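LanC-like protein GCR2 (Arabidopsis thaliana, PDB 3T33) binds a zinc ion, belongs to the LanC-like family and may play a role in abscisic acid signalling. Local coordinates at residues H53-S58 / G393-M398; E66-S71 / T82-T87. All blocks are in the same frame, centred on the assembly; numbering follows the deposited sequence.

Interaction 1. Residues H53-S58 / G393-M398; sequences HRYALS and GGMAYM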
loop_
_atom_site.group_PDB
_atom_site.type_symbol
_atom_site.label_atom_id
_atom_site.label_comp_id
_atom_site.label_asym_id
_atom_site.label_seq_id
_atom_site.Cartn_x
_atom_site.Cartn_y
_atom_site.Cartn_z
ATOM N N HIS A 53 16.468 -1.313 -9.480
ATOM C CA HIS A 53 17.143 -1.557 -8.245
ATOM C C HIS A 53 18.257 -0.515 -7.973
ATOM O O HIS A 53 18.287 0.071 -6.896
ATOM C CB HIS A 53 17.654 -2.964 -8.216
ATOM C CG HIS A 53 18.446 -3.265 -6.995
ATOM N ND1 HIS A 53 17.857 -3.473 -5.762
ATOM C CD2 HIS A 53 19.777 -3.412 -6.813
ATOM C CE1 HIS A 53 18.801 -3.733 -4.870
ATOM N NE2 HIS A 53 19.973 -3.689 -5.479
ATOM N N ARG A 54 19.086 -0.215 -8.973
ATOM C CA ARG A 54 20.163 0.764 -8.805
ATOM C C ARG A 54 19.620 2.140 -8.546
ATOM O O ARG A 54 20.135 2.858 -7.697
ATOM C CB ARG A 54 21.102 0.776 -10.016
ATOM C CG ARG A 54 21.903 -0.551 -10.120
ATOM C CD ARG A 54 23.014 -0.566 -9.083
ATOM N NE ARG A 54 23.268 -1.844 -8.408
ATOM C CZ ARG A 54 24.033 -1.945 -7.304
ATOM N NH1 ARG A 54 24.628 -0.860 -6.784
ATOM N NH2 ARG A 54 24.223 -3.127 -6.723
ATOM N N TYR A 55 18.567 2.500 -9.281
ATOM C CA TYR A 55 17.857 3.752 -9.066
ATOM C C TYR A 55 17.279 3.830 -7.651
ATOM O O TYR A 55 17.354 4.845 -7.012
ATOM C CB TYR A 55 16.676 3.886 -10.034
ATOM C CG TYR A 55 16.244 5.312 -10.105
ATOM C CD1 TYR A 55 17.126 6.271 -10.578
ATOM C CD2 TYR A 55 14.963 5.725 -9.709
ATOM C CE1 TYR A 55 16.760 7.604 -10.670
ATOM C CE2 TYR A 55 14.576 7.073 -9.799
ATOM C CZ TYR A 55 15.495 8.005 -10.274
ATOM O OH TYR A 55 15.215 9.357 -10.381
ATOM N N ALA A 56 16.651 2.748 -7.208
ATOM C CA ALA A 56 16.015 2.750 -5.925
ATOM C C ALA A 56 17.089 2.956 -4.849
ATOM O O ALA A 56 16.850 3.693 -3.878
ATOM C CB ALA A 56 15.235 1.467 -5.693
ATOM N N LEU A 57 18.280 2.364 -5.038
ATOM C CA LEU A 57 19.377 2.582 -4.065
ATOM C C LEU A 57 19.725 4.055 -3.976
ATOM O O LEU A 57 19.834 4.603 -2.869
ATOM C CB LEU A 57 20.598 1.779 -4.376
ATOM C CG LEU A 57 20.488 0.270 -4.245
ATOM C CD1 LEU A 57 21.864 -0.364 -4.536
ATOM C CD2 LEU A 57 19.971 -0.166 -2.880
ATOM N N SER A 58 19.810 4.746 -5.098
ATOM C CA SER A 58 20.078 6.167 -4.970
ATOM C C SER A 58 18.951 6.860 -4.280
ATOM O O SER A 58 19.249 7.675 -3.452
ATOM C CB SER A 58 20.381 6.900 -6.277
ATOM O OG SER A 58 20.887 6.006 -7.269
ATOM N N GLY A 393 10.408 8.404 -0.862
ATOM C CA GLY A 393 10.560 7.170 -0.039
ATOM C C GLY A 393 9.716 6.026 -0.627
ATOM O O GLY A 393 10.166 4.893 -0.708
ATOM N N GLY A 394 8.492 6.326 -1.053
ATOM C CA GLY A 394 7.526 5.293 -1.490
ATOM C C GLY A 394 7.814 4.795 -2.917
ATOM O O GLY A 394 7.498 3.608 -3.304
ATOM N N MET A 395 8.414 5.679 -3.686
ATOM C CA MET A 395 8.922 5.338 -5.057
ATOM C C MET A 395 10.056 4.392 -4.912
ATOM O O MET A 395 10.069 3.374 -5.576
ATOM C CB MET A 395 9.392 6.579 -5.793
ATOM C CG MET A 395 9.737 6.337 -7.263
ATOM S SD MET A 395 10.267 7.847 -8.066
ATOM C CE MET A 395 10.989 7.185 -9.574
ATOM N N ALA A 396 11.010 4.677 -4.014
ATOM C CA ALA A 396 12.080 3.654 -3.773
ATOM C C ALA A 396 11.513 2.325 -3.298
ATOM O O ALA A 396 12.019 1.269 -3.648
ATOM C CB ALA A 396 13.125 4.139 -2.730
ATOM N N TYR A 397 10.463 2.387 -2.481
ATOM C CA TYR A 397 9.906 1.201 -1.901
ATOM C C TYR A 397 9.283 0.348 -3.020
ATOM O O TYR A 397 9.451 -0.860 -3.089
ATOM C CB TYR A 397 8.844 1.625 -0.856
ATOM C CG TYR A 397 8.359 0.469 -0.035
ATOM C CD1 TYR A 397 7.443 -0.476 -0.560
ATOM C CD2 TYR A 397 8.801 0.310 1.276
ATOM C CE1 TYR A 397 7.018 -1.578 0.236
ATOM C CE2 TYR A 397 8.390 -0.780 2.056
ATOM C CZ TYR A 397 7.525 -1.731 1.537
ATOM O OH TYR A 397 7.139 -2.802 2.365
ATOM N N MET A 398 8.583 1.011 -3.914
ATOM C CA MET A 398 7.906 0.344 -5.013
ATOM C C MET A 398 8.989 -0.250 -5.945
ATOM O O MET A 398 8.901 -1.424 -6.379
ATOM C CB MET A 398 6.978 1.354 -5.731
ATOM C CG MET A 398 6.143 0.772 -6.876
ATOM S SD MET A 398 7.180 0.609 -8.298
ATOM C CE MET A 398 7.201 2.304 -8.836
#

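Interaction 2. Residues E66-S71 / T82-T87; sequences ETWERS and TGVLGT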
loop_
_atom_site.group_PDB
_atom_site.type_symbol
_atom_site.label_atom_id
_atom_site.label_comp_id
_atom_site.label_asym_id
_atom_site.label_seq_id
_atom_site.Cartn_x
_atom_site.Cartn_y
_atom_site.Cartn_z
ATOM N N GLU A 66 18.343 12.778 4.127
ATOM C CA GLU A 66 17.490 13.899 4.473
ATOM C C GLU A 66 16.735 13.679 5.757
ATOM O O GLU A 66 16.525 14.607 6.490
ATOM C CB GLU A 66 16.473 14.173 3.359
ATOM C CG GLU A 66 17.056 14.686 2.064
ATOM C CD GLU A 66 17.854 15.999 2.262
ATOM O OE1 GLU A 66 17.484 16.795 3.169
ATOM O OE2 GLU A 66 18.879 16.225 1.546
ATOM N N THR A 67 16.302 12.453 6.033
ATOM C CA THR A 67 15.392 12.234 7.120
ATOM C C THR A 67 16.145 11.841 8.364
ATOM O O THR A 67 15.599 11.889 9.444
ATOM C CB THR A 67 14.315 11.137 6.781
ATOM O OG1 THR A 67 14.925 9.857 6.547
ATOM C CG2 THR A 67 13.464 11.550 5.595
ATOM N N TRP A 68 17.402 11.442 8.202
ATOM C CA TRP A 68 18.195 10.958 9.326
ATOM C C TRP A 68 19.445 11.792 9.586
ATOM O O TRP A 68 19.623 12.330 10.679
ATOM C CB TRP A 68 18.582 9.492 9.111
ATOM C CG TRP A 68 19.143 8.835 10.334
ATOM C CD1 TRP A 68 20.393 8.308 10.481
ATOM C CD2 TRP A 68 18.474 8.633 11.586
ATOM N NE1 TRP A 68 20.543 7.790 11.746
ATOM C CE2 TRP A 68 19.380 7.978 12.443
ATOM C CE3 TRP A 68 17.197 8.943 12.063
ATOM C CZ2 TRP A 68 19.049 7.627 13.751
ATOM C CZ3 TRP A 68 16.871 8.595 13.361
ATOM C CH2 TRP A 68 17.794 7.943 14.190
ATOM N N GLU A 69 20.314 11.892 8.585
ATOM C CA GLU A 69 21.616 12.585 8.766
ATOM C C GLU A 69 21.508 14.103 8.804
ATOM O O GLU A 69 21.905 14.716 9.800
ATOM C CB GLU A 69 22.706 12.095 7.777
ATOM C CG GLU A 69 23.118 10.611 7.996
ATOM C CD GLU A 69 24.012 10.426 9.227
ATOM O OE1 GLU A 69 24.548 11.449 9.715
ATOM O OE2 GLU A 69 24.188 9.276 9.716
ATOM N N ARG A 70 20.953 14.712 7.761
ATOM C CA ARG A 70 20.728 16.151 7.758
ATOM C C ARG A 70 20.070 16.633 9.091
ATOM O O ARG A 70 20.541 17.584 9.746
ATOM C CB ARG A 70 19.824 16.536 6.590
ATOM C CG ARG A 70 19.334 17.995 6.634
ATOM C CD ARG A 70 20.362 18.920 5.972
ATOM N NE ARG A 70 20.624 18.482 4.600
ATOM C CZ ARG A 70 19.949 18.913 3.527
ATOM N NH1 ARG A 70 18.980 19.824 3.659
ATOM N NH2 ARG A 70 20.248 18.436 2.317
ATOM N N SER A 71 18.981 15.965 9.469
ATOM C CA SER A 71 18.152 16.363 10.584
ATOM C C SER A 71 18.872 16.077 11.917
ATOM O O SER A 71 18.300 16.293 12.982
ATOM C CB SER A 71 16.806 15.605 10.500
ATOM O OG SER A 71 16.963 14.222 10.854
ATOM N N THR A 82 4.310 9.779 7.207
ATOM C CA THR A 82 5.187 10.885 6.831
ATOM C C THR A 82 6.480 10.969 7.656
ATOM O O THR A 82 7.391 11.703 7.317
ATOM C CB THR A 82 4.454 12.262 6.820
ATOM O OG1 THR A 82 3.691 12.446 8.032
ATOM C CG2 THR A 82 3.522 12.346 5.650
ATOM N N GLY A 83 6.574 10.219 8.730
ATOM C CA GLY A 83 7.706 10.403 9.631
ATOM C C GLY A 83 8.823 9.406 9.418
ATOM O O GLY A 83 8.957 8.763 8.321
ATOM N N VAL A 84 9.589 9.197 10.472
ATOM C CA VAL A 84 10.852 8.551 10.330
ATOM C C VAL A 84 10.705 7.031 10.233
ATOM O O VAL A 84 11.567 6.350 9.708
ATOM C CB VAL A 84 11.826 9.024 11.457
ATOM C CG1 VAL A 84 13.055 8.121 11.522
ATOM C CG2 VAL A 84 12.215 10.476 11.198
ATOM N N LEU A 85 9.579 6.518 10.705
ATOM C CA LEU A 85 9.304 5.120 10.561
ATOM C C LEU A 85 9.181 4.717 9.061
ATOM O O LEU A 85 9.542 3.603 8.700
ATOM C CB LEU A 85 8.043 4.700 11.355
ATOM C CG LEU A 85 8.069 3.179 11.603
ATOM C CD1 LEU A 85 9.114 2.704 12.693
ATOM C CD2 LEU A 85 6.699 2.617 11.926
ATOM N N GLY A 86 8.677 5.621 8.227
ATOM C CA GLY A 86 8.705 5.453 6.762
ATOM C C GLY A 86 10.100 5.121 6.275
ATOM O O GLY A 86 10.297 4.232 5.462
ATOM N N THR A 87 11.091 5.764 6.848
ATOM C CA THR A 87 12.472 5.516 6.468
ATOM C C THR A 87 12.940 4.173 6.960
ATOM O O THR A 87 13.538 3.416 6.174
ATOM C CB THR A 87 13.375 6.656 7.008
ATOM O OG1 THR A 87 12.959 7.879 6.376
ATOM C CG2 THR A 87 14.818 6.393 6.728
#

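Interaction 1. Residues H53-S58 / G393-M398
A56 and A396 bring two helices together at 4.6 Å between their CA atoms, the nearest CA pair of the two segments, with a methyl from each helix in the gap. The evidence for this intimacy is reciprocal: A56 CB rests 3.8 Å from A396 O, and A396 CB in turn lies 3.9 Å from A56 O, each methyl against the other helix's backbone carbonyl oxygen. No hydrogen bond links the two segments, so the contact is one of van der Waals fit.

The second kind of contact is between longer side chains. M395 is extended along its whole length, and with CG anti to the backbone N (chi1 -172°) the chain places its terminal methyl beside the Y55 ring. There M395 CE meets Y55 CE2 at 3.6 Å, arriving at the edge of the ring and near its plane, so this is not a packing of methyl over aromatic face. The two side chains run obliquely to each other.

Helix 45-69 thus lies against helix 392-402, where L399 and L400 also touch A56. Helix 353-375 flanks the same place, its E371 touching Y55 and its L366 and S370 touching M395, while S337 of helix 336-350 reaches M395 too.

Interaction 2. Residues E66-S71 / T82-T87
T67 and T87 meet through their hydroxyls, with T67 OG1 and T87 OG1 2.8 Å apart, a close contact within hydrogen-bonding distance. Their side chains run past each other in opposite directions, and T87 CG2 lies 3.5 Å from T67 OG1, giving the polar pair an apolar flank. Beside it, V84 directs its two methyls to different partners. V84 CG2 is 4.1 Å from T67 O, and V84 CG1 approaches W68 CE3 obliquely at 4.3 Å, a loose apolar contact with the indole.

The next shell sets the threonine in place. T67 OG1 stands between its own backbone N and carbonyl carbon (chi1 63°) and is hydrogen-bonded to V63 O, one turn earlier in the helix. Helix 101-118 backs the contact: N110 touches both W68 and T87, A113 touches W68, and C114 touches V84. At the other segment, N79 OD1 accepts hydrogen bonds from the backbone N of T82 and of G83, holding the approach to helix 84-98.

Near the end of helix 45-69, where T67 and W68 meet V84 and T87, the backbone of 66-69 widens into a pi-type turn. The chain then passes through a helix-free link and returns in the reverse direction along helix 84-98. The result is an antiparallel helical hairpin, consistent with the alpha/alpha-toroid of the LanC family, whose sequences fall in the six-hairpin clan.

How the interactions relate
Both interactions use helix 45-69: interaction 1 takes its middle and interaction 2 its C-terminal part. Their centres are 15 Å apart and their nearest atoms about 6 Å, so they do not touch. In chain order 53-58 comes first, then 66-71 and 82-87, and finally 393-398. Interaction 2 is therefore local, closing over ten intervening residues, whereas interaction 1 spans 334, of which 200 are helical. One helix is thereby tied both to its successor, helix 84-98, and to helix 392-402, so an early helix and the last helix of the chain pack together, consistent with closure of the helical toroid. Both contacts lie away from the zinc site of C288, C333 and H334.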